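Local structure of serine acetyltransferase 1, putative (Entamoeba histolytica, 7BW9) at residues Leu5-Ser9 with Val61-Ser66; Gln28-Lys32 with Ile124-Pro128; Ile135-Ala139 with Leu154-Ile158; Gly193-Tyr199 with Ile226-Ile232. The protein probably catalyses the transfer of an acetyl group to the hydroxyl of serine, the step that leads into cysteine biosynthesis, and is seen here with bound cysteine. All coordinates share one frame. Residue numbers count along the deposited sequence, not the author numbering.

Contact 1: residues Leu5-Ser9 with Val61-Ser66; sequences LQQTS and VLERLS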
loop_
_atom_site.group_PDB
_atom_site.type_symbol
_atom_site.label_atom_id
_atom_site.label_comp_id
_atom_site.label_asym_id
_atom_site.label_seq_id
_atom_site.Cartn_x
_atom_site.Cartn_y
_atom_site.Cartn_z
ATOM N N LEU A 5 19.590 29.158 4.611
ATOM C CA LEU A 5 19.722 28.143 3.565
ATOM C C LEU A 5 21.183 27.902 3.206
ATOM O O LEU A 5 21.589 26.759 2.957
ATOM C CB LEU A 5 18.924 28.553 2.325
ATOM C CG LEU A 5 17.419 28.269 2.368
ATOM C CD1 LEU A 5 16.651 29.078 1.341
ATOM C CD2 LEU A 5 17.161 26.783 2.150
ATOM N N GLN A 6 21.996 28.963 3.183
ATOM C CA GLN A 6 23.395 28.794 2.801
ATOM C C GLN A 6 24.176 28.056 3.874
ATOM O O GLN A 6 25.020 27.209 3.562
ATOM C CB GLN A 6 24.037 30.147 2.514
ATOM C CG GLN A 6 23.963 30.555 1.047
ATOM C CD GLN A 6 24.003 32.056 0.877
ATOM O OE1 GLN A 6 24.801 32.739 1.520
ATOM N NE2 GLN A 6 23.128 32.584 0.027
ATOM N N GLN A 7 23.928 28.366 5.144
ATOM C CA GLN A 7 24.647 27.659 6.196
ATOM C C GLN A 7 24.269 26.188 6.208
ATOM O O GLN A 7 25.138 25.305 6.276
ATOM C CB GLN A 7 24.372 28.280 7.561
ATOM C CG GLN A 7 24.820 27.348 8.678
ATOM C CD GLN A 7 24.615 27.908 10.058
ATOM O OE1 GLN A 7 23.725 27.464 10.800
ATOM N NE2 GLN A 7 25.421 28.903 10.415
ATOM N N THR A 8 22.968 25.902 6.145
ATOM C CA THR A 8 22.529 24.511 6.130
ATOM C C THR A 8 23.125 23.777 4.934
ATOM O O THR A 8 23.653 22.670 5.080
ATOM C CB THR A 8 20.999 24.449 6.132
ATOM O OG1 THR A 8 20.494 25.196 7.248
ATOM C CG2 THR A 8 20.516 23.013 6.246
ATOM N N SER A 9 23.127 24.417 3.761
ATOM C CA SER A 9 23.764 23.825 2.590
ATOM C C SER A 9 25.227 23.500 2.881
ATOM O O SER A 9 25.697 22.386 2.615
ATOM C CB SER A 9 23.646 24.776 1.393
ATOM O OG SER A 9 22.307 24.887 0.946
ATOM N N VAL A 61 23.254 21.455 -4.039
ATOM C CA VAL A 61 22.673 21.217 -2.717
ATOM C C VAL A 61 21.770 22.377 -2.324
ATOM O O VAL A 61 20.651 22.182 -1.819
ATOM C CB VAL A 61 23.796 20.997 -1.683
ATOM C CG1 VAL A 61 23.230 20.909 -0.247
ATOM C CG2 VAL A 61 24.630 19.764 -2.048
ATOM N N LEU A 62 22.236 23.606 -2.566
ATOM C CA LEU A 62 21.457 24.782 -2.198
ATOM C C LEU A 62 20.189 24.884 -3.030
ATOM O O LEU A 62 19.135 25.281 -2.518
ATOM C CB LEU A 62 22.307 26.041 -2.353
ATOM C CG LEU A 62 21.619 27.382 -2.095
ATOM C CD1 LEU A 62 21.218 27.524 -0.634
ATOM C CD2 LEU A 62 22.516 28.552 -2.552
ATOM N N GLU A 63 20.267 24.537 -4.318
ATOM C CA GLU A 63 19.065 24.526 -5.150
ATOM C C GLU A 63 18.042 23.533 -4.608
ATOM O O GLU A 63 16.858 23.851 -4.472
ATOM C CB GLU A 63 19.410 24.167 -6.600
ATOM C CG GLU A 63 20.022 25.290 -7.420
ATOM C CD GLU A 63 20.662 24.777 -8.710
ATOM O OE1 GLU A 63 20.316 23.644 -9.125
ATOM O OE2 GLU A 63 21.503 25.500 -9.304
ATOM N N ARG A 64 18.482 22.308 -4.329
ATOM C CA ARG A 64 17.542 21.289 -3.872
ATOM C C ARG A 64 16.959 21.658 -2.518
ATOM O O ARG A 64 15.749 21.517 -2.296
ATOM C CB ARG A 64 18.236 19.934 -3.830
ATOM C CG ARG A 64 18.728 19.536 -5.206
ATOM C CD ARG A 64 19.172 18.110 -5.290
ATOM N NE ARG A 64 20.501 17.938 -4.740
ATOM C CZ ARG A 64 21.597 17.839 -5.482
ATOM N NH1 ARG A 64 21.506 17.890 -6.802
ATOM N NH2 ARG A 64 22.777 17.680 -4.904
ATOM N N LEU A 65 17.799 22.170 -1.612
ATOM C CA LEU A 65 17.309 22.573 -0.300
ATOM C C LEU A 65 16.272 23.680 -0.426
ATOM O O LEU A 65 15.208 23.627 0.210
ATOM C CB LEU A 65 18.479 23.023 0.571
ATOM C CG LEU A 65 18.248 22.973 2.080
ATOM C CD1 LEU A 65 18.000 21.533 2.545
ATOM C CD2 LEU A 65 19.424 23.614 2.827
ATOM N N SER A 66 16.572 24.695 -1.252
ATOM C CA SER A 66 15.672 25.830 -1.437
ATOM C C SER A 66 14.343 25.397 -2.027
ATOM O O SER A 66 13.284 25.870 -1.592
ATOM C CB SER A 66 16.309 26.883 -2.348
ATOM O OG SER A 66 17.583 27.283 -1.877
#

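Contact 2: residues Gln28-Lys32 with Ile124-Pro128; sequences QFPEK and IRSYP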
loop_
_atom_site.group_PDB
_atom_site.type_symbol
_atom_site.label_atom_id
_atom_site.label_comp_id
_atom_site.label_asym_id
_atom_site.label_seq_id
_atom_site.Cartn_x
_atom_site.Cartn_y
_atom_site.Cartn_z
ATOM N N GLN A 28 26.850 5.740 -10.518
ATOM C CA GLN A 28 25.754 6.535 -11.066
ATOM C C GLN A 28 24.525 5.631 -11.153
ATOM O O GLN A 28 24.421 4.808 -12.067
ATOM C CB GLN A 28 26.142 7.113 -12.430
ATOM C CG GLN A 28 25.024 7.827 -13.170
ATOM C CD GLN A 28 24.684 9.163 -12.546
ATOM O OE1 GLN A 28 25.300 10.183 -12.856
ATOM N NE2 GLN A 28 23.699 9.163 -11.652
ATOM N N PHE A 29 23.572 5.776 -10.165
ATOM C CA PHE A 29 22.386 4.928 -10.200
ATOM C C PHE A 29 21.292 5.574 -11.035
ATOM O O PHE A 29 21.248 6.797 -11.167
ATOM C CB PHE A 29 21.852 4.681 -8.787
ATOM C CG PHE A 29 22.848 4.062 -7.862
ATOM C CD1 PHE A 29 23.739 4.853 -7.146
ATOM C CD2 PHE A 29 22.884 2.683 -7.687
ATOM C CE1 PHE A 29 24.662 4.273 -6.280
ATOM C CE2 PHE A 29 23.796 2.097 -6.827
ATOM C CZ PHE A 29 24.691 2.895 -6.121
ATOM N N PRO A 30 20.392 4.781 -11.606
ATOM C CA PRO A 30 19.224 5.366 -12.270
ATOM C C PRO A 30 18.415 6.218 -11.303
ATOM O O PRO A 30 18.363 5.959 -10.096
ATOM C CB PRO A 30 18.426 4.141 -12.739
ATOM C CG PRO A 30 19.435 3.031 -12.799
ATOM C CD PRO A 30 20.407 3.311 -11.694
ATOM N N GLU A 31 17.791 7.253 -11.857
ATOM C CA GLU A 31 16.966 8.157 -11.072
ATOM C C GLU A 31 15.761 7.417 -10.492
ATOM O O GLU A 31 15.196 6.524 -11.129
ATOM C CB GLU A 31 16.507 9.315 -11.955
ATOM C CG GLU A 31 16.061 10.549 -11.204
ATOM C CD GLU A 31 15.112 11.412 -12.026
ATOM O OE1 GLU A 31 14.520 10.895 -13.006
ATOM O OE2 GLU A 31 14.963 12.605 -11.686
ATOM N N LYS A 32 15.365 7.789 -9.276
ATOM C CA LYS A 32 14.194 7.211 -8.629
ATOM C C LYS A 32 13.123 8.283 -8.488
ATOM O O LYS A 32 13.366 9.329 -7.882
ATOM C CB LYS A 32 14.555 6.625 -7.267
ATOM C CG LYS A 32 14.994 5.175 -7.327
ATOM C CD LYS A 32 14.571 4.431 -6.069
ATOM C CE LYS A 32 14.508 2.922 -6.309
ATOM N NZ LYS A 32 13.618 2.553 -7.465
ATOM N N ILE A 124 19.497 2.220 1.326
ATOM C CA ILE A 124 19.231 3.633 1.106
ATOM C C ILE A 124 18.275 3.820 -0.061
ATOM O O ILE A 124 17.377 4.666 -0.021
ATOM C CB ILE A 124 20.552 4.384 0.878
ATOM C CG1 ILE A 124 21.359 4.453 2.176
ATOM C CG2 ILE A 124 20.271 5.776 0.315
ATOM C CD1 ILE A 124 22.751 5.070 2.002
ATOM N N ARG A 125 18.440 3.029 -1.112
ATOM C CA ARG A 125 17.673 3.290 -2.320
ATOM C C ARG A 125 16.288 2.670 -2.268
ATOM O O ARG A 125 15.361 3.179 -2.908
ATOM C CB ARG A 125 18.445 2.778 -3.535
ATOM C CG ARG A 125 19.474 3.811 -4.013
ATOM C CD ARG A 125 20.141 3.450 -5.319
ATOM N NE ARG A 125 19.216 3.195 -6.411
ATOM C CZ ARG A 125 18.708 4.121 -7.228
ATOM N NH1 ARG A 125 18.989 5.409 -7.072
ATOM N NH2 ARG A 125 17.903 3.753 -8.213
ATOM N N SER A 126 16.124 1.594 -1.508
ATOM C CA SER A 126 14.964 0.735 -1.684
ATOM C C SER A 126 14.189 0.372 -0.420
ATOM O O SER A 126 13.076 -0.137 -0.552
ATOM C CB SER A 126 15.379 -0.566 -2.382
ATOM O OG SER A 126 15.902 -0.281 -3.668
ATOM N N TYR A 127 14.708 0.602 0.782
ATOM C CA TYR A 127 13.974 0.126 1.968
ATOM C C TYR A 127 12.844 1.087 2.328
ATOM O O TYR A 127 13.117 2.237 2.698
ATOM C CB TYR A 127 14.908 -0.071 3.151
ATOM C CG TYR A 127 15.436 -1.489 3.226
ATOM C CD1 TYR A 127 15.816 -2.165 2.077
ATOM C CD2 TYR A 127 15.526 -2.159 4.436
ATOM C CE1 TYR A 127 16.296 -3.470 2.126
ATOM C CE2 TYR A 127 16.006 -3.475 4.507
ATOM C CZ TYR A 127 16.388 -4.123 3.347
ATOM O OH TYR A 127 16.853 -5.428 3.409
ATOM N N PRO A 128 11.574 0.659 2.266
ATOM C CA PRO A 128 10.475 1.589 2.593
ATOM C C PRO A 128 10.502 2.078 4.028
ATOM O O PRO A 128 9.992 3.173 4.298
ATOM C CB PRO A 128 9.206 0.768 2.317
ATOM C CG PRO A 128 9.650 -0.666 2.433
ATOM C CD PRO A 128 11.085 -0.689 1.930
HETATM O O HOH W 1 12.981 0.241 -5.284
#

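Contact 3: residues Ile135-Ala139 with Leu154-Ile158; sequences IQRVA and LMENI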
loop_
_atom_site.group_PDB
_atom_site.type_symbol
_atom_site.label_atom_id
_atom_site.label_comp_id
_atom_site.label_asym_id
_atom_site.label_seq_id
_atom_site.Cartn_x
_atom_site.Cartn_y
_atom_site.Cartn_z
ATOM N N ILE A 135 10.931 10.932 5.728
ATOM C CA ILE A 135 9.792 11.845 5.751
ATOM C C ILE A 135 9.364 12.153 7.185
ATOM O O ILE A 135 9.081 13.313 7.522
ATOM C CB ILE A 135 8.632 11.263 4.933
ATOM C CG1 ILE A 135 9.103 10.948 3.519
ATOM C CG2 ILE A 135 7.446 12.229 4.900
ATOM C CD1 ILE A 135 9.544 12.193 2.710
ATOM N N GLN A 136 9.298 11.127 8.052
ATOM C CA GLN A 136 8.726 11.329 9.386
ATOM C C GLN A 136 9.567 12.286 10.217
ATOM O O GLN A 136 9.024 13.144 10.922
ATOM C CB GLN A 136 8.575 9.997 10.128
ATOM C CG GLN A 136 7.490 10.034 11.257
ATOM C CD GLN A 136 8.008 10.595 12.571
ATOM O OE1 GLN A 136 9.206 10.551 12.832
ATOM N NE2 GLN A 136 7.113 11.154 13.387
ATOM N N ARG A 137 10.894 12.147 10.160
ATOM C CA ARG A 137 11.749 13.033 10.939
ATOM C C ARG A 137 11.656 14.477 10.450
ATOM O O ARG A 137 11.760 15.409 11.256
ATOM C CB ARG A 137 13.183 12.499 10.909
ATOM C CG ARG A 137 13.251 11.086 11.524
ATOM C CD ARG A 137 14.621 10.737 12.031
ATOM N NE ARG A 137 14.749 9.351 12.487
ATOM C CZ ARG A 137 14.375 8.915 13.695
ATOM N NH1 ARG A 137 13.822 9.748 14.566
ATOM N NH2 ARG A 137 14.564 7.643 14.030
ATOM N N VAL A 138 11.418 14.686 9.149
ATOM C CA VAL A 138 11.129 16.030 8.664
ATOM C C VAL A 138 9.777 16.495 9.179
ATOM O O VAL A 138 9.660 17.568 9.783
ATOM C CB VAL A 138 11.175 16.074 7.125
ATOM C CG1 VAL A 138 10.505 17.336 6.630
ATOM C CG2 VAL A 138 12.610 15.959 6.637
ATOM N N ALA A 139 8.738 15.685 8.949
ATOM C CA ALA A 139 7.375 16.077 9.302
ATOM C C ALA A 139 7.251 16.385 10.782
ATOM O O ALA A 139 6.495 17.279 11.174
ATOM C CB ALA A 139 6.390 14.962 8.934
ATOM N N LEU A 154 1.835 15.524 4.444
ATOM C CA LEU A 154 3.136 14.959 4.093
ATOM C C LEU A 154 3.232 13.489 4.489
ATOM O O LEU A 154 3.620 12.636 3.679
ATOM C CB LEU A 154 4.238 15.777 4.758
ATOM C CG LEU A 154 5.665 15.329 4.524
ATOM C CD1 LEU A 154 5.958 15.300 3.021
ATOM C CD2 LEU A 154 6.598 16.313 5.262
ATOM N N MET A 155 2.856 13.162 5.730
ATOM C CA MET A 155 2.891 11.759 6.133
ATOM C C MET A 155 1.926 10.902 5.316
ATOM O O MET A 155 2.227 9.729 5.047
ATOM C CB MET A 155 2.588 11.617 7.625
ATOM C CG MET A 155 3.721 12.099 8.536
ATOM S SD MET A 155 5.363 11.633 7.977
ATOM C CE MET A 155 5.367 9.854 8.138
ATOM N N GLU A 156 0.767 11.447 4.914
ATOM C CA GLU A 156 -0.148 10.636 4.107
ATOM C C GLU A 156 0.412 10.390 2.710
ATOM O O GLU A 156 0.149 9.336 2.118
ATOM C CB GLU A 156 -1.534 11.281 4.016
ATOM C CG GLU A 156 -2.347 11.216 5.329
ATOM C CD GLU A 156 -2.525 9.798 5.886
ATOM O OE1 GLU A 156 -2.583 8.828 5.090
ATOM O OE2 GLU A 156 -2.639 9.655 7.127
ATOM N N ASN A 157 1.202 11.328 2.178
ATOM C CA ASN A 157 1.874 11.085 0.899
ATOM C C ASN A 157 2.772 9.856 0.975
ATOM O O ASN A 157 2.736 8.990 0.094
ATOM C CB ASN A 157 2.712 12.303 0.483
ATOM C CG ASN A 157 1.872 13.446 -0.047
ATOM O OD1 ASN A 157 0.707 13.269 -0.397
ATOM N ND2 ASN A 157 2.471 14.633 -0.121
ATOM N N ILE A 158 3.612 9.777 2.012
ATOM C CA ILE A 158 4.551 8.659 2.111
ATOM C C ILE A 158 3.800 7.373 2.483
ATOM O O ILE A 158 4.183 6.277 2.050
ATOM C CB ILE A 158 5.699 9.007 3.093
ATOM C CG1 ILE A 158 6.864 8.018 2.968
ATOM C CG2 ILE A 158 5.229 9.056 4.557
ATOM C CD1 ILE A 158 7.394 7.875 1.577
#

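Contact 4: residues Gly193-Tyr199 with Ile226-Ile232; sequences GNWCRVY and IGDFVVI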
loop_
_atom_site.group_PDB
_atom_site.type_symbol
_atom_site.label_atom_id
_atom_site.label_comp_id
_atom_site.label_asym_id
_atom_site.label_seq_id
_atom_site.Cartn_x
_atom_site.Cartn_y
_atom_site.Cartn_z
ATOM N N GLY A 193 11.354 4.271 21.785
ATOM C CA GLY A 193 12.725 4.452 22.229
ATOM C C GLY A 193 13.752 4.141 21.157
ATOM O O GLY A 193 13.480 4.239 19.957
ATOM N N ASN A 194 14.952 3.743 21.595
ATOM C CA ASN A 194 16.084 3.503 20.706
ATOM C C ASN A 194 16.216 2.019 20.372
ATOM O O ASN A 194 15.841 1.145 21.160
ATOM C CB ASN A 194 17.393 3.999 21.333
ATOM C CG ASN A 194 17.326 5.462 21.762
ATOM O OD1 ASN A 194 16.721 6.300 21.090
ATOM N ND2 ASN A 194 17.927 5.765 22.908
ATOM N N TRP A 195 16.759 1.750 19.182
ATOM C CA TRP A 195 17.030 0.391 18.714
ATOM C C TRP A 195 15.770 -0.471 18.687
ATOM O O TRP A 195 15.820 -1.665 18.971
ATOM C CB TRP A 195 18.131 -0.278 19.560
ATOM C CG TRP A 195 19.487 0.108 19.060
ATOM C CD1 TRP A 195 20.318 1.034 19.596
ATOM C CD2 TRP A 195 20.142 -0.385 17.882
ATOM N NE1 TRP A 195 21.459 1.145 18.841
ATOM C CE2 TRP A 195 21.378 0.286 17.781
ATOM C CE3 TRP A 195 19.799 -1.324 16.897
ATOM C CZ2 TRP A 195 22.281 0.036 16.753
ATOM C CZ3 TRP A 195 20.694 -1.563 15.868
ATOM C CH2 TRP A 195 21.922 -0.888 15.805
ATOM N N CYS A 196 14.627 0.110 18.347
ATOM C CA CYS A 196 13.424 -0.695 18.195
ATOM C C CYS A 196 13.310 -1.232 16.776
ATOM O O CYS A 196 13.841 -0.651 15.819
ATOM C CB CYS A 196 12.188 0.114 18.573
ATOM S SG CYS A 196 12.216 0.441 20.378
ATOM N N ARG A 197 12.638 -2.376 16.663
ATOM C CA ARG A 197 12.402 -3.052 15.391
ATOM C C ARG A 197 10.939 -3.458 15.332
ATOM O O ARG A 197 10.427 -4.112 16.251
ATOM C CB ARG A 197 13.315 -4.270 15.223
ATOM C CG ARG A 197 13.339 -4.865 13.817
ATOM C CD ARG A 197 14.544 -5.797 13.628
ATOM N NE ARG A 197 14.350 -7.082 14.292
ATOM C CZ ARG A 197 15.003 -7.475 15.386
ATOM N NH1 ARG A 197 15.912 -6.686 15.938
ATOM N NH2 ARG A 197 14.742 -8.665 15.926
ATOM N N VAL A 198 10.271 -3.060 14.258
ATOM C CA VAL A 198 8.843 -3.262 14.080
ATOM C C VAL A 198 8.614 -3.863 12.698
ATOM O O VAL A 198 9.217 -3.418 11.720
ATOM C CB VAL A 198 8.084 -1.929 14.235
ATOM C CG1 VAL A 198 6.643 -2.107 13.893
ATOM C CG2 VAL A 198 8.253 -1.361 15.654
ATOM N N TYR A 199 7.727 -4.846 12.609
ATOM C CA TYR A 199 7.472 -5.618 11.402
ATOM C C TYR A 199 6.139 -5.211 10.774
ATOM O O TYR A 199 5.395 -4.378 11.303
ATOM C CB TYR A 199 7.507 -7.121 11.736
ATOM C CG TYR A 199 8.931 -7.584 11.901
ATOM C CD1 TYR A 199 9.693 -7.949 10.790
ATOM C CD2 TYR A 199 9.547 -7.564 13.139
ATOM C CE1 TYR A 199 10.999 -8.343 10.918
ATOM C CE2 TYR A 199 10.873 -7.951 13.278
ATOM C CZ TYR A 199 11.593 -8.338 12.160
ATOM O OH TYR A 199 12.913 -8.720 12.272
ATOM N N ILE A 226 6.838 2.890 23.982
ATOM C CA ILE A 226 7.669 1.698 24.056
ATOM C C ILE A 226 9.111 2.114 24.322
ATOM O O ILE A 226 9.565 3.181 23.901
ATOM C CB ILE A 226 7.539 0.814 22.795
ATOM C CG1 ILE A 226 8.323 1.381 21.618
ATOM C CG2 ILE A 226 6.066 0.667 22.394
ATOM C CD1 ILE A 226 8.065 0.617 20.335
ATOM N N GLY A 227 9.820 1.276 25.070
ATOM C CA GLY A 227 11.177 1.565 25.504
ATOM C C GLY A 227 12.212 1.263 24.436
ATOM O O GLY A 227 11.908 1.179 23.247
ATOM N N ASP A 228 13.448 1.068 24.872
ATOM C CA ASP A 228 14.544 0.731 23.983
ATOM C C ASP A 228 14.609 -0.772 23.741
ATOM O O ASP A 228 14.187 -1.584 24.569
ATOM C CB ASP A 228 15.888 1.196 24.559
ATOM C CG ASP A 228 15.888 2.656 24.989
ATOM O OD1 ASP A 228 15.097 3.469 24.461
ATOM O OD2 ASP A 228 16.708 2.993 25.872
ATOM N N PHE A 229 15.194 -1.138 22.600
ATOM C CA PHE A 229 15.457 -2.534 22.237
ATOM C C PHE A 229 14.185 -3.381 22.196
ATOM O O PHE A 229 14.233 -4.594 22.397
ATOM C CB PHE A 229 16.501 -3.163 23.173
ATOM C CG PHE A 229 17.759 -2.345 23.292
ATOM C CD1 PHE A 229 18.702 -2.364 22.281
ATOM C CD2 PHE A 229 17.985 -1.540 24.405
ATOM C CE1 PHE A 229 19.868 -1.591 22.365
ATOM C CE2 PHE A 229 19.140 -0.762 24.507
ATOM C CZ PHE A 229 20.083 -0.787 23.477
ATOM N N VAL A 230 13.040 -2.771 21.905
ATOM C CA VAL A 230 11.785 -3.514 21.786
ATOM C C VAL A 230 11.653 -4.051 20.369
ATOM O O VAL A 230 11.914 -3.329 19.398
ATOM C CB VAL A 230 10.589 -2.620 22.161
ATOM C CG1 VAL A 230 9.242 -3.299 21.810
ATOM C CG2 VAL A 230 10.642 -2.270 23.642
ATOM N N VAL A 231 11.248 -5.320 20.238
ATOM C CA VAL A 231 10.949 -5.937 18.943
ATOM C C VAL A 231 9.473 -6.312 18.919
ATOM O O VAL A 231 8.986 -6.994 19.831
ATOM C CB VAL A 231 11.815 -7.182 18.678
ATOM C CG1 VAL A 231 11.456 -7.793 17.337
ATOM C CG2 VAL A 231 13.299 -6.863 18.748
ATOM N N ILE A 232 8.760 -5.894 17.877
ATOM C CA ILE A 232 7.336 -6.192 17.751
ATOM C C ILE A 232 7.097 -6.963 16.460
ATOM O O ILE A 232 7.250 -6.415 15.355
ATOM C CB ILE A 232 6.471 -4.933 17.818
ATOM C CG1 ILE A 232 6.913 -4.084 19.011
ATOM C CG2 ILE A 232 5.010 -5.325 17.954
ATOM C CD1 ILE A 232 6.201 -2.762 19.115
HETATM O O HOH W 2 19.292 3.341 24.388
#

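Contact 1: residues Leu5-Ser9 with Val61-Ser66
Ser9, Leu5 and the pair Leu62 and Leu65 make most of this interface, where 361 Å² is buried between two helices whose local axes approach to 9.4 Å at 122°. Ser9 sits at the tightest point: its CA lies 5.4 Å from the CA of Leu62, and its OG comes within 3.3 Å of both CA and CD1 of Leu62. So close an approach suits a small side chain, and the hydroxyl is satisfied within its own helix, Ser9 OG donating to Leu5 O at 2.8 Å, which lets it lie against leucine carbons. One turn earlier Leu5 points at helix 58-79, with CB 3.9 Å from Leu62 CD1 and CD2 4.0 Å from Leu65 CD2. The contact belongs to the N-terminal all-helical domain found in serine acetyltransferases, and here it packs helix 2-17 obliquely across helix 58-79. Leu62 and Leu65 flank Ser9, Leu65 CD2 also reaching 3.6 Å from Thr8 CG2, while Leu93 of helix 82-94 touches both Leu5 and Leu65 and Phe96 of helix 96-113 touches Thr8 and Leu65. Ser66 repeats the device of Ser9: its OG donates to Leu62 O at 2.6 Å and lies 3.8 Å from Leu5 CD1.

Contact 2: residues Gln28-Lys32 with Ile124-Pro128
The 28-32 segment is extended, without regular secondary structure, and runs past the C-terminal part of helix 120-126; the backbones stay apart, the nearest CA atoms, those of Lys32 and Arg125, being 8.2 Å from each other. Arg125 bridges the gap: its NH2 donates to Pro30 O at 2.9 Å, and NH1 adds a weak bond to the same oxygen at 3.1 Å. The contact thus ties the loop between helices 2-17 and 36-45 to helix 120-126 within the N-terminal helical domain, at the subunit interface. The guanidinium is sandwiched between Phe29 CB on one face and Lys32 CD on the other, and Arg125 CD makes a CH-pi contact 4.0 Å from the centroid of the Phe29 ring. NH1 also hydrogen-bonds Phe49 O, and NE forms a salt bridge with Glu153 of the second subunit, whose Tyr79 meets Phe29 edge-to-face. Lys32 NZ hydrogen-bonds Asn157 of the second subunit, and a water weakly joins it to Ser126 OG.

Contact 3: residues Ile135-Ala139 with Leu154-Ile158
Two consecutive helices run almost exactly antiparallel here, 175° between their directions and 9.8 Å between local axes, and they meet through carbon and sulphur alone. Ile135 has the largest share of the 313 Å² buried; its chi1 in m sets CG2 3.6 Å from Leu154 CG and 3.8 Å from Met155 SD, and CG1 3.7 Å from Ile158 CG1. Leu154 and Ile158, one turn apart on the same face, both adopt the t,p conformation, and Ile135 packs against both. Met155 behaves differently. Its CA-to-CB bond points sideways, but the m,m start of the side chain carries Met155 SD across to the other helix, 3.6 Å from Ala139 CB and 3.7 Å from Gln136 CA, and chi3, also m, places CE 3.8 Å from Gln136 CG. The small side chain of Ala139 permits this approach, and its CB also lies 3.9 Å from Leu154 CD2. Gln136, t at chi1 and m at chi2, sends its amide to the carbonyls of Thr170 and His167. The antiparallel pair forms a helical hairpin leading into the left-handed beta-helix: Ile41 of helix 36-45 packs on Ile135 and Val138, Ile166 of strand 165-166 touches Gln136 and Met155, and Arg137, turned away from the hairpin partner, salt-bridges Asp106 of helix 96-113 and donates to the carbonyls of Ile172 and Gly173.

Contact 4: residues Gly193-Tyr199 with Ile226-Ile232
Backbone hydrogen bonds set a parallel register: Arg197 N donates to Val230 O (3.0 Å), Ile232 N to Arg197 O (2.9 Å) and Tyr199 N to Ile232 O (3.2 Å), pairing Arg197 with Val231 and Val198 with Ile232. At the preceding turns, Phe229 N donates to Asn194 O (2.8 Å), and Asp228 OD1 accepts from Asn194 N (2.9 Å); a water links Asn194 ND2 and Asp228 OD2, weakly at the aspartate, while Asn194 OD1 accepts from the backbone N of Asn174. A CB on Gly193 would clash with Asp228. Val198 CG2 makes apolar contact with Ile232 CD1 at 4.3 Å on one sheet face; on the other, Val231 CG2 lies over the Arg197 guanidinium, 3.6 Å from NH2. The Trp195 five-membered ring and the Phe229 ring are nearly parallel but barely overlap. These are equivalent parts of successive coils of the left-handed beta-helix of hexapeptide-repeat transferases: strand 197-198 lies between 177-178 and 231-232, while Trp195 reaches Ala109 and Thr112 of helix 96-113.

The four contacts run from the helical domain to the beta-helix: contact 1 centres about 34 Å from the centre of contact 4, across the chain's centre, and the centre of contact 3 lies about 20 Å from the centres of both. Contacts 2 and 3, with nearest atoms about 6 Å apart, are joined through the start of helix 128-144, and across the trimer Lys32 of one subunit hydrogen-bonds Asn157 of another, weakly at one interface. Contact 4 comes closest to bound cysteine, the Tyr199 side chain being about 4 Å away, against about 12 Å for Met155 and 13 Å for Ser126. Tyr127 of contact 2 hydrogen-bonds Asp114, and Tyr199 touches Asp179, both cysteine-pocket residues.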